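Local coordinates for protein serine--tRNA ligase (Pyrococcus horikoshii, PDB 2ZR2) that probably attaches serine to its transfer RNA at the expense of ATP, working as a homodimeric class II synthetase whose N-terminal extension helps bind the tRNA, at residues A[301-306]-A[408-413]; A[310-315]-A[387-392]; A[373-378]-A[402-407]. All blocks are in the same frame, centred on the assembly; numbering follows the deposited sequence.

Interaction 1 (A[301-306]-A[408-413]); sequences QFHKVE and IATSRA. With AMP (adenosine monophosphate), chain C; SO4 (sulfate ion), chain F.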
loop_
_atom_site.group_PDB
_atom_site.type_symbol
_atom_site.label_atom_id
_atom_site.label_comp_id
_atom_site.label_asym_id
_atom_site.label_seq_id
_atom_site.Cartn_x
_atom_site.Cartn_y
_atom_site.Cartn_z
ATOM N N GLN A 301 -4.196 3.543 7.347
ATOM C CA GLN A 301 -3.368 4.020 6.240
ATOM C C GLN A 301 -3.323 5.542 6.141
ATOM O O GLN A 301 -4.324 6.222 6.350
ATOM C CB GLN A 301 -3.837 3.446 4.888
ATOM C CG GLN A 301 -4.964 4.208 4.243
ATOM C CD GLN A 301 -5.459 3.568 2.964
ATOM O OE1 GLN A 301 -5.649 2.354 2.904
ATOM N NE2 GLN A 301 -5.703 4.382 1.943
ATOM N N PHE A 302 -2.143 6.069 5.831
ATOM C CA PHE A 302 -1.974 7.506 5.646
ATOM C C PHE A 302 -0.761 7.759 4.779
ATOM O O PHE A 302 0.100 6.898 4.639
ATOM C CB PHE A 302 -1.813 8.258 6.971
ATOM C CG PHE A 302 -0.722 7.727 7.852
ATOM C CD1 PHE A 302 -0.898 6.549 8.567
ATOM C CD2 PHE A 302 0.484 8.412 7.980
ATOM C CE1 PHE A 302 0.119 6.056 9.404
ATOM C CE2 PHE A 302 1.509 7.928 8.816
ATOM C CZ PHE A 302 1.321 6.748 9.526
ATOM N N HIS A 303 -0.718 8.944 4.191
ATOM C CA HIS A 303 0.378 9.355 3.334
ATOM C C HIS A 303 1.363 10.164 4.152
ATOM O O HIS A 303 0.971 10.943 5.025
ATOM C CB HIS A 303 -0.182 10.191 2.210
ATOM C CG HIS A 303 -1.118 9.439 1.330
ATOM N ND1 HIS A 303 -2.077 10.057 0.559
ATOM C CD2 HIS A 303 -1.223 8.112 1.075
ATOM C CE1 HIS A 303 -2.737 9.143 -0.134
ATOM N NE2 HIS A 303 -2.237 7.954 0.162
ATOM N N LYS A 304 2.647 9.968 3.899
ATOM C CA LYS A 304 3.652 10.708 4.638
ATOM C C LYS A 304 4.941 10.951 3.879
ATOM O O LYS A 304 5.538 10.039 3.310
ATOM C CB LYS A 304 3.972 10.010 5.955
ATOM C CG LYS A 304 5.064 10.725 6.749
ATOM C CD LYS A 304 5.176 10.230 8.197
ATOM C CE LYS A 304 5.546 8.756 8.261
ATOM N NZ LYS A 304 6.705 8.457 7.364
ATOM N N VAL A 305 5.350 12.210 3.867
ATOM C CA VAL A 305 6.588 12.622 3.235
ATOM C C VAL A 305 7.609 12.533 4.367
ATOM O O VAL A 305 7.450 13.193 5.394
ATOM C CB VAL A 305 6.469 14.063 2.740
ATOM C CG1 VAL A 305 7.799 14.545 2.211
ATOM C CG2 VAL A 305 5.390 14.145 1.662
ATOM N N GLU A 306 8.645 11.717 4.202
ATOM C CA GLU A 306 9.621 11.547 5.276
ATOM C C GLU A 306 11.041 12.005 4.967
ATOM O O GLU A 306 11.538 11.847 3.857
ATOM C CB GLU A 306 9.642 10.078 5.716
ATOM C CG GLU A 306 10.571 9.773 6.862
ATOM C CD GLU A 306 9.890 9.800 8.215
ATOM O OE1 GLU A 306 9.002 10.654 8.425
ATOM O OE2 GLU A 306 10.257 8.969 9.082
ATOM N N ILE A 408 5.653 15.875 6.469
ATOM C CA ILE A 408 4.221 16.025 6.601
ATOM C C ILE A 408 3.541 14.685 6.403
ATOM O O ILE A 408 3.800 13.963 5.435
ATOM C CB ILE A 408 3.626 16.990 5.586
ATOM C CG1 ILE A 408 4.012 18.419 5.941
ATOM C CG2 ILE A 408 2.099 16.868 5.590
ATOM C CD1 ILE A 408 3.469 19.452 4.949
ATOM N N ALA A 409 2.690 14.341 7.353
ATOM C CA ALA A 409 1.922 13.125 7.262
ATOM C C ALA A 409 0.578 13.799 7.019
ATOM O O ALA A 409 0.043 14.462 7.896
ATOM C CB ALA A 409 1.953 12.393 8.581
ATOM N N THR A 410 0.065 13.665 5.803
ATOM C CA THR A 410 -1.178 14.321 5.424
ATOM C C THR A 410 -2.343 14.136 6.383
ATOM O O THR A 410 -3.030 15.101 6.709
ATOM C CB THR A 410 -1.603 13.922 3.985
ATOM O OG1 THR A 410 -1.790 12.502 3.902
ATOM C CG2 THR A 410 -0.536 14.343 2.986
ATOM N N SER A 411 -2.565 12.912 6.836
ATOM C CA SER A 411 -3.660 12.616 7.769
ATOM C C SER A 411 -3.779 13.717 8.841
ATOM O O SER A 411 -4.759 14.455 8.875
ATOM C CB SER A 411 -3.386 11.282 8.455
ATOM O OG SER A 411 -2.052 11.297 8.992
ATOM N N ARG A 412 -2.763 13.836 9.697
ATOM C CA ARG A 412 -2.791 14.810 10.767
ATOM C C ARG A 412 -2.624 16.261 10.337
ATOM O O ARG A 412 -3.220 17.166 10.940
ATOM C CB ARG A 412 -1.780 14.411 11.825
ATOM C CG ARG A 412 -2.100 13.033 12.355
ATOM C CD ARG A 412 -1.267 12.654 13.545
ATOM N NE ARG A 412 -1.737 11.397 14.115
ATOM C CZ ARG A 412 -1.206 10.805 15.181
ATOM N NH1 ARG A 412 -1.713 9.659 15.618
ATOM N NH2 ARG A 412 -0.173 11.357 15.815
ATOM N N ALA A 413 -1.834 16.494 9.297
ATOM C CA ALA A 413 -1.667 17.851 8.794
ATOM C C ALA A 413 -3.083 18.336 8.435
ATOM O O ALA A 413 -3.460 19.480 8.681
ATOM C CB ALA A 413 -0.782 17.833 7.551
HETATM P P AMP C . 6.226 7.657 13.766
HETATM O O1P AMP C . 7.176 8.661 14.283
HETATM O O2P AMP C . 6.439 6.954 12.338
HETATM O O3P AMP C . 5.252 6.796 14.741
HETATM O "O5'" AMP C . 5.027 8.617 13.245
HETATM C "C5'" AMP C . 5.315 9.883 12.647
HETATM C "C4'" AMP C . 4.037 10.602 12.242
HETATM O "O4'" AMP C . 3.233 9.773 11.379
HETATM C "C3'" AMP C . 3.130 10.911 13.430
HETATM O "O3'" AMP C . 3.594 12.088 14.094
HETATM C "C2'" AMP C . 1.853 11.247 12.701
HETATM O "O2'" AMP C . 1.952 12.539 12.096
HETATM C "C1'" AMP C . 1.813 10.149 11.621
HETATM N N9 AMP C . 1.096 8.940 12.123
HETATM C C8 AMP C . 1.618 7.943 12.862
HETATM N N7 AMP C . 0.678 7.016 13.072
HETATM C C5 AMP C . -0.437 7.427 12.474
HETATM C C6 AMP C . -1.718 6.895 12.346
HETATM N N6 AMP C . -2.016 5.731 12.898
HETATM N N1 AMP C . -2.655 7.575 11.644
HETATM C C2 AMP C . -2.368 8.752 11.067
HETATM N N3 AMP C . -1.145 9.281 11.179
HETATM C C4 AMP C . -0.173 8.645 11.872
HETATM S S SO4 F . -0.787 9.957 19.689
HETATM O O1 SO4 F . -0.854 9.067 18.509
HETATM O O2 SO4 F . -0.614 9.127 20.902
HETATM O O3 SO4 F . -2.029 10.735 19.795
HETATM O O4 SO4 F . 0.337 10.908 19.563
#
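A short antiparallel strand pair, running into the start of a helix, joins Phe302–Val305 to Ile408–Ser411 in the buried catalytic core, directly against bound AMP. Val305 N donates to Ile408 O at 2.8 Å, nearly straight at 168°, while the return bond from Ile408 N is weak. One residue on, Lys304 and Ala409 form a non-hydrogen-bonded pair, and beyond it Thr410 N reaches His303 O at 3.0 Å as the chain turns into helix 410–420. Ala409 sits at the N-cap of that helix, and its methyl, CB, touches Lys304 CD at 3.9 Å and, in a roughly perpendicular direction, O2' of the AMP ribose at 3.5 Å; so small a side chain suits a place under the sugar. The bent end of Lys304 turns away to Thr252 and makes a salt bridge to Glu306 OE1 whose hydrogen bond is weak. On the other side of the pair, Thr410 OG1 lies against His303 CB, and the two side chains share Asp196; His303 NE2 also bonds Tyr219 of the second subunit. Phe302 holds CG between its backbone N and carbonyl carbon (chi1 54°), which lays the ring flat under adenine, CZ 3.4 Å from AMP C4. Arg412, an extended chain, brings its guanidinium over the opposite face of the base, while Ser411 OG donates to AMP N3 at 3.1 Å. With an alanine in place of Phe302, adenine would keep the arginine but would probably lose its aromatic floor and be freer to tilt. Arg412 NH1 also donates to a sulfate, probably from the crystallisation liquor. Adenine sandwiched between a phenylalanine of motif 2 and the arginine of motif 3 is the hallmark of the class II synthetase ATP site.

Interaction 2 (A[310-315]-A[387-392]); sequences YSRPEE and IRFRDR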
loop_
_atom_site.group_PDB
_atom_site.type_symbol
_atom_site.label_atom_id
_atom_site.label_comp_id
_atom_site.label_asym_id
_atom_site.label_seq_id
_atom_site.Cartn_x
_atom_site.Cartn_y
_atom_site.Cartn_z
ATOM N N TYR A 310 21.548 10.075 6.349
ATOM C CA TYR A 310 22.694 9.211 6.622
ATOM C C TYR A 310 23.776 10.240 6.928
ATOM O O TYR A 310 24.016 11.138 6.121
ATOM C CB TYR A 310 23.101 8.416 5.386
ATOM C CG TYR A 310 22.217 7.236 5.026
ATOM C CD1 TYR A 310 21.082 7.394 4.220
ATOM C CD2 TYR A 310 22.555 5.946 5.435
ATOM C CE1 TYR A 310 20.323 6.286 3.825
ATOM C CE2 TYR A 310 21.804 4.836 5.048
ATOM C CZ TYR A 310 20.693 5.007 4.242
ATOM O OH TYR A 310 19.978 3.890 3.834
ATOM N N SER A 311 24.419 10.124 8.084
ATOM C CA SER A 311 25.447 11.081 8.469
ATOM C C SER A 311 26.648 10.483 9.201
ATOM O O SER A 311 26.631 9.317 9.611
ATOM C CB SER A 311 24.828 12.161 9.355
ATOM O OG SER A 311 25.818 13.070 9.799
ATOM N N ARG A 312 27.696 11.292 9.343
ATOM C CA ARG A 312 28.885 10.869 10.074
ATOM C C ARG A 312 28.476 10.997 11.526
ATOM O O ARG A 312 27.744 11.915 11.896
ATOM C CB ARG A 312 30.049 11.818 9.841
ATOM C CG ARG A 312 30.462 11.972 8.417
ATOM C CD ARG A 312 31.391 13.170 8.255
ATOM N NE ARG A 312 32.228 12.976 7.084
ATOM C CZ ARG A 312 33.254 12.138 7.047
ATOM N NH1 ARG A 312 33.586 11.431 8.131
ATOM N NH2 ARG A 312 33.908 11.964 5.907
ATOM N N PRO A 313 28.949 10.091 12.375
ATOM C CA PRO A 313 28.577 10.179 13.787
ATOM C C PRO A 313 28.753 11.577 14.388
ATOM O O PRO A 313 28.006 11.988 15.282
ATOM C CB PRO A 313 29.484 9.139 14.429
ATOM C CG PRO A 313 29.556 8.065 13.355
ATOM C CD PRO A 313 29.753 8.886 12.094
ATOM N N GLU A 314 29.728 12.318 13.877
ATOM C CA GLU A 314 30.028 13.653 14.383
ATOM C C GLU A 314 29.060 14.728 13.889
ATOM O O GLU A 314 29.060 15.855 14.383
ATOM C CB GLU A 314 31.466 14.021 13.999
ATOM C CG GLU A 314 32.480 12.887 14.216
ATOM C CD GLU A 314 32.637 11.963 13.000
ATOM O OE1 GLU A 314 32.907 10.749 13.192
ATOM O OE2 GLU A 314 32.514 12.453 11.852
ATOM N N GLU A 315 28.220 14.371 12.924
ATOM C CA GLU A 315 27.266 15.313 12.334
ATOM C C GLU A 315 25.783 15.089 12.715
ATOM O O GLU A 315 24.942 15.996 12.593
ATOM C CB GLU A 315 27.402 15.241 10.812
ATOM C CG GLU A 315 28.750 15.668 10.272
ATOM C CD GLU A 315 28.822 17.162 10.052
ATOM O OE1 GLU A 315 27.990 17.674 9.268
ATOM O OE2 GLU A 315 29.698 17.821 10.656
ATOM N N ILE A 387 25.415 -0.769 7.800
ATOM C CA ILE A 387 25.607 0.390 6.955
ATOM C C ILE A 387 26.796 1.165 7.491
ATOM O O ILE A 387 26.688 1.934 8.449
ATOM C CB ILE A 387 24.347 1.274 6.943
ATOM C CG1 ILE A 387 23.146 0.446 6.519
ATOM C CG2 ILE A 387 24.472 2.386 5.928
ATOM C CD1 ILE A 387 21.914 1.277 6.390
ATOM N N ARG A 388 27.940 0.934 6.857
ATOM C CA ARG A 388 29.184 1.571 7.241
ATOM C C ARG A 388 29.673 2.522 6.174
ATOM O O ARG A 388 29.121 2.594 5.072
ATOM C CB ARG A 388 30.258 0.517 7.474
ATOM C CG ARG A 388 29.987 -0.385 8.639
ATOM C CD ARG A 388 30.989 -1.491 8.676
ATOM N NE ARG A 388 30.829 -2.371 7.529
ATOM C CZ ARG A 388 31.610 -3.420 7.289
ATOM N NH1 ARG A 388 31.396 -4.179 6.221
ATOM N NH2 ARG A 388 32.611 -3.699 8.115
ATOM N N PHE A 389 30.727 3.249 6.517
ATOM C CA PHE A 389 31.325 4.188 5.592
ATOM C C PHE A 389 32.812 4.265 5.902
ATOM O O PHE A 389 33.248 3.913 7.001
ATOM C CB PHE A 389 30.696 5.573 5.747
ATOM C CG PHE A 389 31.173 6.314 6.955
ATOM C CD1 PHE A 389 30.923 5.819 8.229
ATOM C CD2 PHE A 389 31.920 7.479 6.816
ATOM C CE1 PHE A 389 31.408 6.466 9.346
ATOM C CE2 PHE A 389 32.412 8.140 7.924
ATOM C CZ PHE A 389 32.157 7.631 9.197
ATOM N N ARG A 390 33.579 4.713 4.915
ATOM C CA ARG A 390 35.017 4.872 5.057
ATOM C C ARG A 390 35.402 6.151 4.300
ATOM O O ARG A 390 34.748 6.534 3.325
ATOM C CB ARG A 390 35.748 3.629 4.504
ATOM C CG ARG A 390 36.126 3.673 3.020
ATOM C CD ARG A 390 36.247 2.277 2.403
ATOM N NE ARG A 390 37.003 1.346 3.241
ATOM C CZ ARG A 390 37.084 0.032 3.016
ATOM N NH1 ARG A 390 37.793 -0.748 3.829
ATOM N NH2 ARG A 390 36.453 -0.511 1.977
ATOM N N ASP A 391 36.440 6.825 4.787
ATOM C CA ASP A 391 36.944 8.063 4.186
ATOM C C ASP A 391 38.195 7.781 3.372
ATOM O O ASP A 391 38.378 8.332 2.294
ATOM C CB ASP A 391 37.280 9.071 5.278
ATOM C CG ASP A 391 36.153 10.020 5.551
ATOM O OD1 ASP A 391 35.864 10.268 6.739
ATOM O OD2 ASP A 391 35.568 10.525 4.569
ATOM N N ARG A 392 39.052 6.924 3.924
ATOM C CA ARG A 392 40.305 6.511 3.302
ATOM C C ARG A 392 40.189 5.001 3.047
ATOM O O ARG A 392 40.139 4.194 3.982
ATOM C CB ARG A 392 41.477 6.833 4.247
ATOM C CG ARG A 392 42.873 6.406 3.771
ATOM C CD ARG A 392 43.401 7.191 2.572
ATOM N NE ARG A 392 42.720 6.836 1.331
ATOM C CZ ARG A 392 43.093 7.258 0.127
ATOM N NH1 ARG A 392 44.147 8.054 -0.003
ATOM N NH2 ARG A 392 42.409 6.882 -0.948
#
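Arg312 sets its guanidinium against the rim of Phe389, NH1 lying 3.5 Å from CE2 of Phe389. NH1 meets the edge of the ring, near its plane, and the guanidinium plane stands at 83° to it. What fixes the rotation of the guanidinium is Asp391: the two charged groups approach from opposite directions and are nearly coplanar, 15° apart, in an end-on, two-pronged salt bridge. NH1 donates to OD1 of Asp391 at 2.9 Å and NH2 to OD2 of Asp391 at 2.6 Å, each oxygen offering its syn lone pair. Arginine suits the place because its chain, extended from CG to NE, is long enough to carry the charge past the phenylalanine to an exposed carboxylate. These segments are not direct neighbours in the antiparallel sheet of the class II core; strand 398–406 runs between them, bonded to Ser311 through His401 and to Ile387 through Val400. The contact is therefore made by side chains reaching across that middle strand. Phe389, its CG between the backbone N and carbonyl carbon (chi1 76°), points its ring at Pro313, whose CD is 4.0 Å from CZ of Phe389. Pro313, close to the start of helix 316–333, offers a rigid apolar surface there and also packs on His401. Deeper in, Ile387 meets Tyr310 at the edge of its ring, CG2 to CE2 of Tyr310 at 3.7 Å. The branched isoleucine puts CD1 there too, in the plane of the tyrosine ring, whose hydroxyl is hydrogen-bonded to the backbone oxygen of Leu257.

Interaction 3 (A[373-378]-A[402-407]); sequences SASNCT and TLNSTA. With AMP (adenosine monophosphate), chain C.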
loop_
_atom_site.group_PDB
_atom_site.type_symbol
_atom_site.label_atom_id
_atom_site.label_comp_id
_atom_site.label_asym_id
_atom_site.label_seq_id
_atom_site.Cartn_x
_atom_site.Cartn_y
_atom_site.Cartn_z
ATOM N N SER A 373 7.544 13.799 14.012
ATOM C CA SER A 373 8.539 13.287 14.937
ATOM C C SER A 373 9.923 13.142 14.284
ATOM O O SER A 373 10.055 12.568 13.197
ATOM C CB SER A 373 8.062 11.957 15.503
ATOM O OG SER A 373 8.924 11.540 16.539
ATOM N N ALA A 374 10.942 13.692 14.949
ATOM C CA ALA A 374 12.329 13.648 14.475
ATOM C C ALA A 374 13.194 12.865 15.459
ATOM O O ALA A 374 13.268 13.202 16.638
ATOM C CB ALA A 374 12.874 15.063 14.322
ATOM N N SER A 375 13.867 11.828 14.976
ATOM C CA SER A 375 14.697 11.018 15.852
ATOM C C SER A 375 16.121 10.859 15.342
ATOM O O SER A 375 16.357 10.769 14.138
ATOM C CB SER A 375 14.089 9.617 16.009
ATOM O OG SER A 375 12.677 9.670 16.141
ATOM N N ASN A 376 17.072 10.847 16.267
ATOM C CA ASN A 376 18.446 10.602 15.897
ATOM C C ASN A 376 18.625 9.148 16.315
ATOM O O ASN A 376 18.519 8.795 17.498
ATOM C CB ASN A 376 19.416 11.485 16.676
ATOM C CG ASN A 376 20.867 11.281 16.234
ATOM O OD1 ASN A 376 21.263 10.169 15.875
ATOM N ND2 ASN A 376 21.664 12.352 16.267
ATOM N N CYS A 377 18.884 8.288 15.350
ATOM C CA CYS A 377 19.042 6.882 15.675
ATOM C C CYS A 377 20.484 6.483 15.900
ATOM O O CYS A 377 20.759 5.322 16.200
ATOM C CB CYS A 377 18.448 6.037 14.552
ATOM S SG CYS A 377 16.754 6.520 14.179
ATOM N N THR A 378 21.392 7.451 15.778
ATOM C CA THR A 378 22.830 7.218 15.912
ATOM C C THR A 378 23.228 6.004 15.056
ATOM O O THR A 378 22.930 5.981 13.854
ATOM C CB THR A 378 23.287 7.036 17.415
ATOM O OG1 THR A 378 22.861 5.769 17.945
ATOM C CG2 THR A 378 22.719 8.154 18.263
ATOM N N THR A 402 21.977 7.375 11.464
ATOM C CA THR A 402 20.780 7.565 10.664
ATOM C C THR A 402 19.811 8.449 11.415
ATOM O O THR A 402 19.749 8.417 12.644
ATOM C CB THR A 402 20.100 6.215 10.333
ATOM O OG1 THR A 402 19.876 5.478 11.538
ATOM C CG2 THR A 402 20.974 5.397 9.417
ATOM N N LEU A 403 19.078 9.271 10.675
ATOM C CA LEU A 403 18.087 10.144 11.285
ATOM C C LEU A 403 16.856 10.176 10.412
ATOM O O LEU A 403 16.943 10.001 9.193
ATOM C CB LEU A 403 18.623 11.563 11.459
ATOM C CG LEU A 403 19.750 11.717 12.480
ATOM C CD1 LEU A 403 21.058 11.304 11.842
ATOM C CD2 LEU A 403 19.827 13.157 12.950
ATOM N N ASN A 404 15.700 10.381 11.033
ATOM C CA ASN A 404 14.454 10.448 10.283
ATOM C C ASN A 404 13.546 11.462 10.943
ATOM O O ASN A 404 13.634 11.727 12.140
ATOM C CB ASN A 404 13.769 9.076 10.241
ATOM C CG ASN A 404 13.229 8.656 11.591
ATOM O OD1 ASN A 404 12.292 9.265 12.103
ATOM N ND2 ASN A 404 13.813 7.616 12.175
ATOM N N SER A 405 12.670 12.038 10.146
ATOM C CA SER A 405 11.743 13.010 10.658
ATOM C C SER A 405 10.618 13.215 9.687
ATOM O O SER A 405 10.804 13.251 8.473
ATOM C CB SER A 405 12.442 14.338 10.901
ATOM O OG SER A 405 11.493 15.357 11.164
ATOM N N THR A 406 9.430 13.343 10.234
ATOM C CA THR A 406 8.267 13.571 9.416
ATOM C C THR A 406 8.518 14.891 8.725
ATOM O O THR A 406 9.287 15.705 9.220
ATOM C CB THR A 406 7.026 13.726 10.309
ATOM O OG1 THR A 406 6.962 12.627 11.217
ATOM C CG2 THR A 406 5.754 13.775 9.483
ATOM N N ALA A 407 7.917 15.078 7.559
ATOM C CA ALA A 407 7.980 16.366 6.870
ATOM C C ALA A 407 6.503 16.715 7.043
ATOM O O ALA A 407 6.141 17.685 7.705
ATOM C CB ALA A 407 8.326 16.199 5.405
HETATM P P AMP C . 6.226 7.657 13.766
HETATM O O1P AMP C . 7.176 8.661 14.283
HETATM O O2P AMP C . 6.439 6.954 12.338
HETATM O O3P AMP C . 5.252 6.796 14.741
HETATM O "O5'" AMP C . 5.027 8.617 13.245
HETATM C "C5'" AMP C . 5.315 9.883 12.647
HETATM C "C4'" AMP C . 4.037 10.602 12.242
HETATM O "O4'" AMP C . 3.233 9.773 11.379
HETATM C "C3'" AMP C . 3.130 10.911 13.430
HETATM O "O3'" AMP C . 3.594 12.088 14.094
HETATM C "C2'" AMP C . 1.853 11.247 12.701
HETATM O "O2'" AMP C . 1.952 12.539 12.096
HETATM C "C1'" AMP C . 1.813 10.149 11.621
HETATM N N9 AMP C . 1.096 8.940 12.123
HETATM C C8 AMP C . 1.618 7.943 12.862
HETATM N N7 AMP C . 0.678 7.016 13.072
HETATM C C5 AMP C . -0.437 7.427 12.474
HETATM C C6 AMP C . -1.718 6.895 12.346
HETATM N N6 AMP C . -2.016 5.731 12.898
HETATM N N1 AMP C . -2.655 7.575 11.644
HETATM C C2 AMP C . -2.368 8.752 11.067
HETATM N N3 AMP C . -1.145 9.281 11.179
HETATM C C4 AMP C . -0.173 8.645 11.872
#
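Backbone hydrogen bonds between Ser375 and Asn404 carry the middle of this contact: Ser375 N reaches Asn404 O at 2.8 Å, almost in line with the C=O bond, and Asn404 N returns to Ser375 O at 3.2 Å. The strands run antiparallel, 176° between their directions, in the central sheet that is the signature of the class II synthetase catalytic domain. Further along, Cys377 N donates to Thr402 O at 2.8 Å. Beside this, Asn376 reaches forward along its own chain, OD1 accepting from Thr378 N in an Asx turn. Toward the nucleotide the ladder changes: Thr406 N still bonds Ser373 O, but Ser373 N goes to the hydroxyl Thr406 OG1 at 3.1 Å. Thr406 can do this because OG1 stands anti to its own carbonyl carbon (chi1 -51°), on the side of the neighbouring strand; its carbonyl oxygen is taken by Gln307 and Ser405 OG. Both end residues border AMP, which fits the predicted ATP-binding role of Ser373; Thr406 is predicted to bind serine. Ser373 OG bonds Asp357. On the face of Ala374 and Asn376, small residues let Ala374 and Ser405 come close, CB beside CB; next to them Leu403 sets CD2 obliquely against the amide of Asn376 under helix 316–333. On the face of Ser375, Asn404 lies close to Glu254 and Glu306 of the predicted serine site, and turns its amide back along its neighbour strand until ND2 is 3.7 Å from the sulfur SG of Cys377.

How the interactions relate
All three contacts belong to the antiparallel catalytic sheet, but at different depths. Interactions 1 and 3 are buried, both border AMP, and touch each other: Val305 O probably accepts from Ala407 N, and Glu306 packs against Asn404, Ser405 and Thr406. Interaction 2 sits about 29 Å from interaction 1, centre to centre, at a partly exposed end of the same strand 301–311. Its chemistry differs accordingly: interaction 3 is mainly a backbone ladder, interaction 1 a short ladder leading into ligand-binding side chains, and interaction 2 a salt bridge with apolar packing across an intervening strand. That strand, 398–406, supplies one side of interaction 3.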